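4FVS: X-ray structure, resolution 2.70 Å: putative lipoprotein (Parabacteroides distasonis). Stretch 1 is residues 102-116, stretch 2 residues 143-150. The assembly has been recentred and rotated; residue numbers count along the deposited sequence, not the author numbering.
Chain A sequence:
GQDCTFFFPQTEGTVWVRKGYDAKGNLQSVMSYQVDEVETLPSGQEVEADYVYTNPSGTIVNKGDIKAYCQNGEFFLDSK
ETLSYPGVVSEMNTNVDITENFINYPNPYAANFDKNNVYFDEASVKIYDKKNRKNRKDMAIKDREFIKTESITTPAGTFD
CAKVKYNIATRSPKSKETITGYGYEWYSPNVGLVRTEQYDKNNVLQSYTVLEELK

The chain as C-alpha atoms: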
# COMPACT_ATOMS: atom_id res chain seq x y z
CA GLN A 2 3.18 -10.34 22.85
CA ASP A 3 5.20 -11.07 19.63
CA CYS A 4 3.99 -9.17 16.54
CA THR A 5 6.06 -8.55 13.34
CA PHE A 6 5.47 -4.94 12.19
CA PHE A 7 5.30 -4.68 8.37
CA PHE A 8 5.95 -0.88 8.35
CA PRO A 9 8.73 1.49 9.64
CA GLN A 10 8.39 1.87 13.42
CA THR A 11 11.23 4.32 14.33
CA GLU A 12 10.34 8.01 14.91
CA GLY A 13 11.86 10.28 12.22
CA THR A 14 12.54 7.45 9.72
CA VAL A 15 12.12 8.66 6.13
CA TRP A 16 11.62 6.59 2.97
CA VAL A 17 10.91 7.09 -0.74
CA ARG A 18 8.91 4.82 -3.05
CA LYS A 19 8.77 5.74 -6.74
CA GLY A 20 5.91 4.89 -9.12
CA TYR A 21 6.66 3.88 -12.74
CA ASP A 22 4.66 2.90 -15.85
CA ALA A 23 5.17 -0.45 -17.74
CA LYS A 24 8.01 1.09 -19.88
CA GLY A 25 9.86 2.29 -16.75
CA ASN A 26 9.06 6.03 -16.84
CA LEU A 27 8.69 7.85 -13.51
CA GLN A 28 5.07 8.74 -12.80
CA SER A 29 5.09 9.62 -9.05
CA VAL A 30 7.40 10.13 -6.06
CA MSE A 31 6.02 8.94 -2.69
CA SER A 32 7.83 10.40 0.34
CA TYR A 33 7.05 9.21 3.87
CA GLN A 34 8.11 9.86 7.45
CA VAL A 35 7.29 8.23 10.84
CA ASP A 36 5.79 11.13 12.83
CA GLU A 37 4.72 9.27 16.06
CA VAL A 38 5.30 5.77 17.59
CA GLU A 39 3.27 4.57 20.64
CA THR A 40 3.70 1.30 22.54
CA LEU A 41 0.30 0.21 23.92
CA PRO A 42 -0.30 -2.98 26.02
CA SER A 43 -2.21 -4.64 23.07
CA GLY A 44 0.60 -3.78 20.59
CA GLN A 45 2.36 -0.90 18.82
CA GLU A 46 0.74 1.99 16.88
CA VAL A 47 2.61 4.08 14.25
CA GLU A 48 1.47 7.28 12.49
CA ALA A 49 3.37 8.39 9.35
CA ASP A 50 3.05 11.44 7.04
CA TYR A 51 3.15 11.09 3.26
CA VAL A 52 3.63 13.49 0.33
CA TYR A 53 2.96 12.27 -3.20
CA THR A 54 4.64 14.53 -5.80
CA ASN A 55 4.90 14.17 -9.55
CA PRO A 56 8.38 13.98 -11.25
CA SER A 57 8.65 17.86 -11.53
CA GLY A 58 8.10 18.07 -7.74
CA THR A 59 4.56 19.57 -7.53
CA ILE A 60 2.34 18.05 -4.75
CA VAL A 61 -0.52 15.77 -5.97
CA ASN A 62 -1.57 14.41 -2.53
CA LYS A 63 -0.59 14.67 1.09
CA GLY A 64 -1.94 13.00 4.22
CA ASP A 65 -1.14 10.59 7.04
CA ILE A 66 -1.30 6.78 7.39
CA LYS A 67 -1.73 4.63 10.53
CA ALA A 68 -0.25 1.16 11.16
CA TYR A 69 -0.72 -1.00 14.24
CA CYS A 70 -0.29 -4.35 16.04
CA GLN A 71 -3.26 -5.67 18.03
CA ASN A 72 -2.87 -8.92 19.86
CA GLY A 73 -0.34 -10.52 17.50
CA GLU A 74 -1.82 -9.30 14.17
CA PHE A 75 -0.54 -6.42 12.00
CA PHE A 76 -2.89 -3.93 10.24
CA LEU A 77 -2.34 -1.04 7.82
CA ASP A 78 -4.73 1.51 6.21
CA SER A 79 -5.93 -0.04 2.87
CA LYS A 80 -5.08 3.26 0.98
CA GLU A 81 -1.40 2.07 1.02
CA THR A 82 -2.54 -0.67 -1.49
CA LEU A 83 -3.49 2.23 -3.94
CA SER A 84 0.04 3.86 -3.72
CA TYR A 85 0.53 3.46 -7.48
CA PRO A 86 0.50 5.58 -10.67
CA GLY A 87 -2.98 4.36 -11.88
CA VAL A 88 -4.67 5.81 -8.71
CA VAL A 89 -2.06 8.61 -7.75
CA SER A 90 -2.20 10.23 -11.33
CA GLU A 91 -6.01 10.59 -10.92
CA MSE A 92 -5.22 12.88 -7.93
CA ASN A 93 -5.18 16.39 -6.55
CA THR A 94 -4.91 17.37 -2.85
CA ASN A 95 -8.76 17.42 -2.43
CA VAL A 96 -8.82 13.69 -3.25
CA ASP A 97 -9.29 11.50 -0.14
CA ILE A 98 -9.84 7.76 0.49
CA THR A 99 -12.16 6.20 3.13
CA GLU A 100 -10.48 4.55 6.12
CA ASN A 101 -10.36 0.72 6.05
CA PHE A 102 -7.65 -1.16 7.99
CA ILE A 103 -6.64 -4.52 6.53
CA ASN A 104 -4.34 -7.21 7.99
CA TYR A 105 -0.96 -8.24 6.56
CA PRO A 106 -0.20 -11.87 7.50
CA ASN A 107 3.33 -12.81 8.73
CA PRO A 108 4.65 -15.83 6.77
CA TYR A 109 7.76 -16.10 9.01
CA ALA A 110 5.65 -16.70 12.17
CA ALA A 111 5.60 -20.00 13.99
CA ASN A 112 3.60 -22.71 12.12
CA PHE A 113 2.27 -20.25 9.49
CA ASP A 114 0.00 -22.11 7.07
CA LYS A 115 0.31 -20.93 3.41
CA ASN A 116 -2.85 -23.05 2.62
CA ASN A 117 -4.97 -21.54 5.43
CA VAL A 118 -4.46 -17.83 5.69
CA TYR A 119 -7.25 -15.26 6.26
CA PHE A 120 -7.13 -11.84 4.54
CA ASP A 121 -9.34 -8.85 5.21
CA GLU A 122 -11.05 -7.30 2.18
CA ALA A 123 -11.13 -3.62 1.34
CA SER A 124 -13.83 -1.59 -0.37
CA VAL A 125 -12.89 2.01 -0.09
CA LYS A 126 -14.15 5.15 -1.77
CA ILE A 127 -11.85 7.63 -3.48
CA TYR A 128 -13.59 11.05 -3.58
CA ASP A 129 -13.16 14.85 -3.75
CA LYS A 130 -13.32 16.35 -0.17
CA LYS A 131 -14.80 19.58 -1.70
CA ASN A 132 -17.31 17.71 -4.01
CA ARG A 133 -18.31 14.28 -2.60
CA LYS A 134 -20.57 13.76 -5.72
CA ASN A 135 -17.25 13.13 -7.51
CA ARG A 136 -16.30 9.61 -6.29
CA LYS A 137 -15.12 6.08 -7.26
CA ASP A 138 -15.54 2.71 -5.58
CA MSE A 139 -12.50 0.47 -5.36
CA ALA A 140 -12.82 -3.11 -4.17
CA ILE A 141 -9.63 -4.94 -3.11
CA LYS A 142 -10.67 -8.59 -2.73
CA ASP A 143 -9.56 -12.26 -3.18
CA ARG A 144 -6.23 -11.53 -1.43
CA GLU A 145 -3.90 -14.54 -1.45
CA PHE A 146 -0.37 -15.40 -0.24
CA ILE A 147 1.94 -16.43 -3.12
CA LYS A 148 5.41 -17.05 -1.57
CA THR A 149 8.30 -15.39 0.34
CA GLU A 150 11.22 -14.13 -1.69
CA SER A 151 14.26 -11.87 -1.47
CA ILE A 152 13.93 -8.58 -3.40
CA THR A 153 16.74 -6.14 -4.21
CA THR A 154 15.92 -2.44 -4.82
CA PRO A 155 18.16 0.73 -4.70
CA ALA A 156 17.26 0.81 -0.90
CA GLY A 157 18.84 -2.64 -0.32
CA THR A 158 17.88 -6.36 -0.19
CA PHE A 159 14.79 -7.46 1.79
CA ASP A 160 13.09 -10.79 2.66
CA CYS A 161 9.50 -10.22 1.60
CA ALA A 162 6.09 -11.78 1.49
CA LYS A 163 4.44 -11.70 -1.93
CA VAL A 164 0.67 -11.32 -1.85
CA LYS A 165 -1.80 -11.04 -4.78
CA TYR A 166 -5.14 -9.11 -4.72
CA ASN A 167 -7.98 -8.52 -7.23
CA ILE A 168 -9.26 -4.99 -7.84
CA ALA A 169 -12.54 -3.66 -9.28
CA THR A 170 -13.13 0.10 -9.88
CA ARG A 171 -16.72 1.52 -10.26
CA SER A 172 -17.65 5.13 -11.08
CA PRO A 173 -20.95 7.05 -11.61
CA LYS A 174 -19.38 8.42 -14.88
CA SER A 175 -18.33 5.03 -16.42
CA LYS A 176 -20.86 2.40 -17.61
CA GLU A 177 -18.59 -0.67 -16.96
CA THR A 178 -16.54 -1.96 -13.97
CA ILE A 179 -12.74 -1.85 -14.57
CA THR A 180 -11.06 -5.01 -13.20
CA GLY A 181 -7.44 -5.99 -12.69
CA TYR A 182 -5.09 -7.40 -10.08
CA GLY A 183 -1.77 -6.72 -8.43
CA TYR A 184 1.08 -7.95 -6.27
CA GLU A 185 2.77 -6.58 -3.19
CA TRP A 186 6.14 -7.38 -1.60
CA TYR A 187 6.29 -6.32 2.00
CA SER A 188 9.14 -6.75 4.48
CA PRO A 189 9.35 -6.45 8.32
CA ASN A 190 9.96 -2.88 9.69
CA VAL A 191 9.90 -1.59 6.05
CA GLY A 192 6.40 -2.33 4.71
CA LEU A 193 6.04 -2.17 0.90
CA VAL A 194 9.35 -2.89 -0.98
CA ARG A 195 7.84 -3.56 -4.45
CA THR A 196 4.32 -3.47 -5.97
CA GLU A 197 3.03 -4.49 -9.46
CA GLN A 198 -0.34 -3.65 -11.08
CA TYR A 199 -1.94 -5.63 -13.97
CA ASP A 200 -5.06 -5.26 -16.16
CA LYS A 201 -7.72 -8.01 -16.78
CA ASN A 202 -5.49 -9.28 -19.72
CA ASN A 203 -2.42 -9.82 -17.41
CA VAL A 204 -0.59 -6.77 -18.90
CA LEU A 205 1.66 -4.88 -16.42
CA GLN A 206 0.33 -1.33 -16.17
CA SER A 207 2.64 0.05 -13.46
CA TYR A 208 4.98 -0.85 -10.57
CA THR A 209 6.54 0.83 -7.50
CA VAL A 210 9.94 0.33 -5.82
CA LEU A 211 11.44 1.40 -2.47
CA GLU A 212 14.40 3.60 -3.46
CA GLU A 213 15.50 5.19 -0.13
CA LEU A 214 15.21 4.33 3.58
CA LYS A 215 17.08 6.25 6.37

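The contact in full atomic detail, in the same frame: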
# COMPACT_ATOMS: atom_id res chain seq x y z
N PHE A 102 -8.89 -0.49 7.57
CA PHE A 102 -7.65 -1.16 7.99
C PHE A 102 -7.73 -2.63 7.64
O PHE A 102 -8.70 -3.30 7.99
CB PHE A 102 -7.40 -0.96 9.48
CG PHE A 102 -6.95 0.44 9.86
CD1 PHE A 102 -5.63 0.83 9.70
CD2 PHE A 102 -7.84 1.35 10.41
CE1 PHE A 102 -5.21 2.11 10.08
CE2 PHE A 102 -7.42 2.62 10.79
CZ PHE A 102 -6.11 2.99 10.63
N ILE A 103 -6.73 -3.12 6.93
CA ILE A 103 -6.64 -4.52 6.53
C ILE A 103 -5.38 -5.17 7.11
O ILE A 103 -4.36 -4.51 7.27
CB ILE A 103 -6.69 -4.68 4.99
CG1 ILE A 103 -5.58 -3.83 4.29
CG2 ILE A 103 -8.11 -4.34 4.48
CD1 ILE A 103 -5.32 -4.12 2.77
N ASN A 104 -5.47 -6.47 7.43
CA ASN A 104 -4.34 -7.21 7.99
C ASN A 104 -3.32 -7.57 6.91
O ASN A 104 -3.67 -7.68 5.72
CB ASN A 104 -4.79 -8.49 8.68
CG ASN A 104 -5.28 -9.59 7.76
OD1 ASN A 104 -5.94 -9.36 6.76
ND2 ASN A 104 -4.97 -10.82 8.08
N TYR A 105 -2.07 -7.78 7.36
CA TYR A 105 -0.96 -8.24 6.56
C TYR A 105 -0.39 -9.45 7.30
O TYR A 105 0.24 -9.30 8.35
CB TYR A 105 0.08 -7.13 6.29
CG TYR A 105 -0.37 -6.18 5.19
CD1 TYR A 105 -1.27 -5.15 5.46
CD2 TYR A 105 0.07 -6.34 3.89
CE1 TYR A 105 -1.72 -4.30 4.45
CE2 TYR A 105 -0.37 -5.50 2.86
CZ TYR A 105 -1.27 -4.48 3.15
OH TYR A 105 -1.69 -3.62 2.16
N PRO A 106 -0.69 -10.66 6.82
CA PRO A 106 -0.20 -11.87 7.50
C PRO A 106 1.33 -11.96 7.49
O PRO A 106 1.98 -11.44 6.59
CB PRO A 106 -0.83 -13.01 6.69
CG PRO A 106 -1.98 -12.40 5.97
CD PRO A 106 -1.49 -11.02 5.63
N ASN A 107 1.90 -12.58 8.52
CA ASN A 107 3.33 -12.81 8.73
C ASN A 107 3.66 -14.25 8.35
O ASN A 107 3.34 -15.18 9.09
CB ASN A 107 3.70 -12.52 10.19
CG ASN A 107 5.13 -12.82 10.59
OD1 ASN A 107 6.05 -12.93 9.76
ND2 ASN A 107 5.34 -12.91 11.90
N PRO A 108 4.34 -14.46 7.21
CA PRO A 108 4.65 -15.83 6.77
C PRO A 108 5.84 -16.45 7.49
O PRO A 108 6.11 -17.66 7.30
CB PRO A 108 4.94 -15.66 5.30
CG PRO A 108 5.51 -14.29 5.22
CD PRO A 108 4.80 -13.46 6.22
N TYR A 109 6.56 -15.65 8.29
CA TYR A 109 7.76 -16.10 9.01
C TYR A 109 7.41 -16.61 10.40
O TYR A 109 8.22 -17.29 11.02
CB TYR A 109 8.79 -14.97 9.10
CG TYR A 109 9.08 -14.34 7.75
CD1 TYR A 109 9.88 -14.98 6.82
CD2 TYR A 109 8.53 -13.10 7.40
CE1 TYR A 109 10.16 -14.40 5.58
CE2 TYR A 109 8.79 -12.52 6.16
CZ TYR A 109 9.61 -13.18 5.26
OH TYR A 109 9.93 -12.65 4.03
N ALA A 110 6.19 -16.31 10.87
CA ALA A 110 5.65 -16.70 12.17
C ALA A 110 5.63 -18.19 12.36
O ALA A 110 5.54 -18.96 11.39
CB ALA A 110 4.24 -16.16 12.33
N ALA A 111 5.66 -18.60 13.62
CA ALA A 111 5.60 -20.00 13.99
C ALA A 111 4.35 -20.64 13.40
O ALA A 111 3.27 -20.04 13.42
CB ALA A 111 5.62 -20.15 15.50
N ASN A 112 4.57 -21.81 12.76
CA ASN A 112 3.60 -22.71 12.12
C ASN A 112 2.58 -21.97 11.24
O ASN A 112 1.40 -22.32 11.22
CB ASN A 112 2.90 -23.57 13.16
CG ASN A 112 3.82 -24.68 13.64
OD1 ASN A 112 4.29 -25.54 12.87
ND2 ASN A 112 4.10 -24.68 14.94
N PHE A 113 3.05 -20.99 10.48
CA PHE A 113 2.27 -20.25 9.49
C PHE A 113 1.79 -21.24 8.44
O PHE A 113 2.58 -22.08 8.00
CB PHE A 113 3.13 -19.13 8.88
CG PHE A 113 2.57 -18.59 7.58
CD1 PHE A 113 1.56 -17.63 7.59
CD2 PHE A 113 3.06 -19.03 6.36
CE1 PHE A 113 1.03 -17.14 6.39
CE2 PHE A 113 2.53 -18.55 5.17
CZ PHE A 113 1.51 -17.61 5.19
N ASP A 114 0.52 -21.17 8.05
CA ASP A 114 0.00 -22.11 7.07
C ASP A 114 -0.40 -21.37 5.79
O ASP A 114 -1.42 -20.68 5.75
CB ASP A 114 -1.16 -22.90 7.66
CG ASP A 114 -1.62 -24.07 6.82
OD1 ASP A 114 -0.95 -24.38 5.80
OD2 ASP A 114 -2.65 -24.70 7.20
N LYS A 115 0.45 -21.52 4.74
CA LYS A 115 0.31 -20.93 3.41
C LYS A 115 -1.02 -21.32 2.74
O LYS A 115 -1.51 -20.57 1.89
CB LYS A 115 1.48 -21.38 2.52
N ASN A 116 -1.60 -22.47 3.14
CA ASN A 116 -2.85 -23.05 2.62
C ASN A 116 -4.07 -22.63 3.42
O ASN A 116 -5.20 -22.91 3.00
CB ASN A 116 -2.76 -24.58 2.61
CG ASN A 116 -1.59 -25.13 1.83
OD1 ASN A 116 -1.31 -24.71 0.70
ND2 ASN A 116 -0.90 -26.10 2.41
N ASP A 143 -10.21 -11.00 -2.81
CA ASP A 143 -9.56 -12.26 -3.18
C ASP A 143 -8.05 -12.20 -2.96
O ASP A 143 -7.27 -12.62 -3.81
CB ASP A 143 -9.90 -12.61 -4.63
CG ASP A 143 -11.38 -12.55 -4.99
OD1 ASP A 143 -12.19 -13.22 -4.30
OD2 ASP A 143 -11.72 -11.88 -5.99
N ARG A 144 -7.64 -11.66 -1.80
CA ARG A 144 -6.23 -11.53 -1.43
C ARG A 144 -5.66 -12.89 -1.13
O ARG A 144 -6.31 -13.65 -0.42
CB ARG A 144 -6.05 -10.59 -0.22
CG ARG A 144 -6.56 -9.17 -0.43
CD ARG A 144 -6.49 -8.34 0.84
NE ARG A 144 -5.13 -8.04 1.31
CZ ARG A 144 -4.79 -7.95 2.59
NH1 ARG A 144 -5.69 -8.16 3.54
NH2 ARG A 144 -3.54 -7.68 2.93
N GLU A 145 -4.51 -13.23 -1.70
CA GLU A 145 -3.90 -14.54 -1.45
C GLU A 145 -2.38 -14.43 -1.30
O GLU A 145 -1.77 -13.59 -1.91
CB GLU A 145 -4.25 -15.58 -2.53
CG GLU A 145 -3.80 -15.25 -3.94
CD GLU A 145 -3.96 -16.39 -4.93
OE1 GLU A 145 -3.37 -17.48 -4.69
OE2 GLU A 145 -4.60 -16.16 -5.98
N PHE A 146 -1.80 -15.29 -0.47
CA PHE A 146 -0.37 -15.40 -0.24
C PHE A 146 0.23 -16.26 -1.35
O PHE A 146 -0.23 -17.39 -1.59
CB PHE A 146 -0.11 -16.03 1.15
CG PHE A 146 1.35 -16.31 1.43
CD1 PHE A 146 2.23 -15.27 1.72
CD2 PHE A 146 1.85 -17.60 1.32
CE1 PHE A 146 3.58 -15.52 1.95
CE2 PHE A 146 3.21 -17.85 1.53
CZ PHE A 146 4.06 -16.81 1.86
N ILE A 147 1.28 -15.73 -2.01
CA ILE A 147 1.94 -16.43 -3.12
C ILE A 147 3.15 -17.22 -2.59
O ILE A 147 3.15 -18.46 -2.62
CB ILE A 147 2.33 -15.43 -4.24
CG1 ILE A 147 1.12 -14.59 -4.72
CG2 ILE A 147 3.02 -16.14 -5.41
CD1 ILE A 147 -0.20 -15.44 -5.11
N LYS A 148 4.16 -16.51 -2.07
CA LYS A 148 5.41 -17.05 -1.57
C LYS A 148 6.17 -15.95 -0.83
O LYS A 148 5.75 -14.79 -0.87
CB LYS A 148 6.25 -17.58 -2.77
CG LYS A 148 6.80 -16.47 -3.72
CD LYS A 148 7.24 -16.93 -5.11
CE LYS A 148 7.38 -15.76 -6.07
NZ LYS A 148 8.00 -16.15 -7.36
N THR A 149 7.34 -16.31 -0.26
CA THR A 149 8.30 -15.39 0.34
C THR A 149 9.51 -15.36 -0.53
O THR A 149 10.01 -16.44 -0.88
CB THR A 149 8.66 -15.76 1.78
OG1 THR A 149 9.22 -17.08 1.85
CG2 THR A 149 7.52 -15.56 2.73
N GLU A 150 10.00 -14.17 -0.89
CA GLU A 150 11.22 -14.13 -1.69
C GLU A 150 12.03 -12.90 -1.37
O GLU A 150 11.50 -11.94 -0.82
CB GLU A 150 10.96 -14.24 -3.21
CG GLU A 150 10.14 -13.15 -3.87
CD GLU A 150 10.15 -13.18 -5.39
OE1 GLU A 150 11.23 -13.40 -5.98
OE2 GLU A 150 9.08 -12.95 -5.99

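What anchors Arg144 against the first stretch? Its CB points toward that stretch, and chi angles of m, t and p, with chi4 at -145°, carry the guanidinium to the backbone of Asn104. There the carbonyl lies near the guanidinium plane and accepts two hydrogen bonds, Arg144 NH2 to Asn104 O at 2.8 Å and Arg144 NH1 to Asn104 O at 3.0 Å. With chi1 near +60°, the Asn104 side chain, whose CB points sideways, brings OD1 within 3.4 Å of Arg144 NH1, a weak hydrogen bond.

What packs around so polar a group? Ile103, with chi1 p and chi2 t, extends CD1 over one face of the guanidinium, 3.9 Å from Arg144 CZ. The Tyr105 ring, at chi1 -78°, has Arg144 NH2 over one face, 3.8 Å from its CE2; any cation-pi attraction is weak, since CZ of Arg144 is 5.0 Å from the ring centroid. Arginine suits this buried site because its flat head can bond along its edge while packing against carbon.

What does the t rotamer of Phe146 achieve? At 175° its ring reaches out to meet three residues of the loop. Phe113, also t, directs its edge at the face of Phe146, with planes at 77° and CE2 of Phe113 3.8 Å from CE2 of Phe146. Pro108 CB lies 3.6 Å from Phe146 CE1, and Lys115 CB 4.0 Å from Phe146 CD2; the lysine is not modelled beyond CB.

What closes the contact near Thr149? With chi1 at 59°, Thr149 CG2 lies 3.4 Å from Pro108 CG and 4.0 Å from Tyr109 OH, so a methyl group meets the proline ring. Nearby, Tyr109 N donates a hydrogen bond to Asn107 OD1 at 3.1 Å, tying the loop to itself. In all, 412 Å² is buried between the stretches.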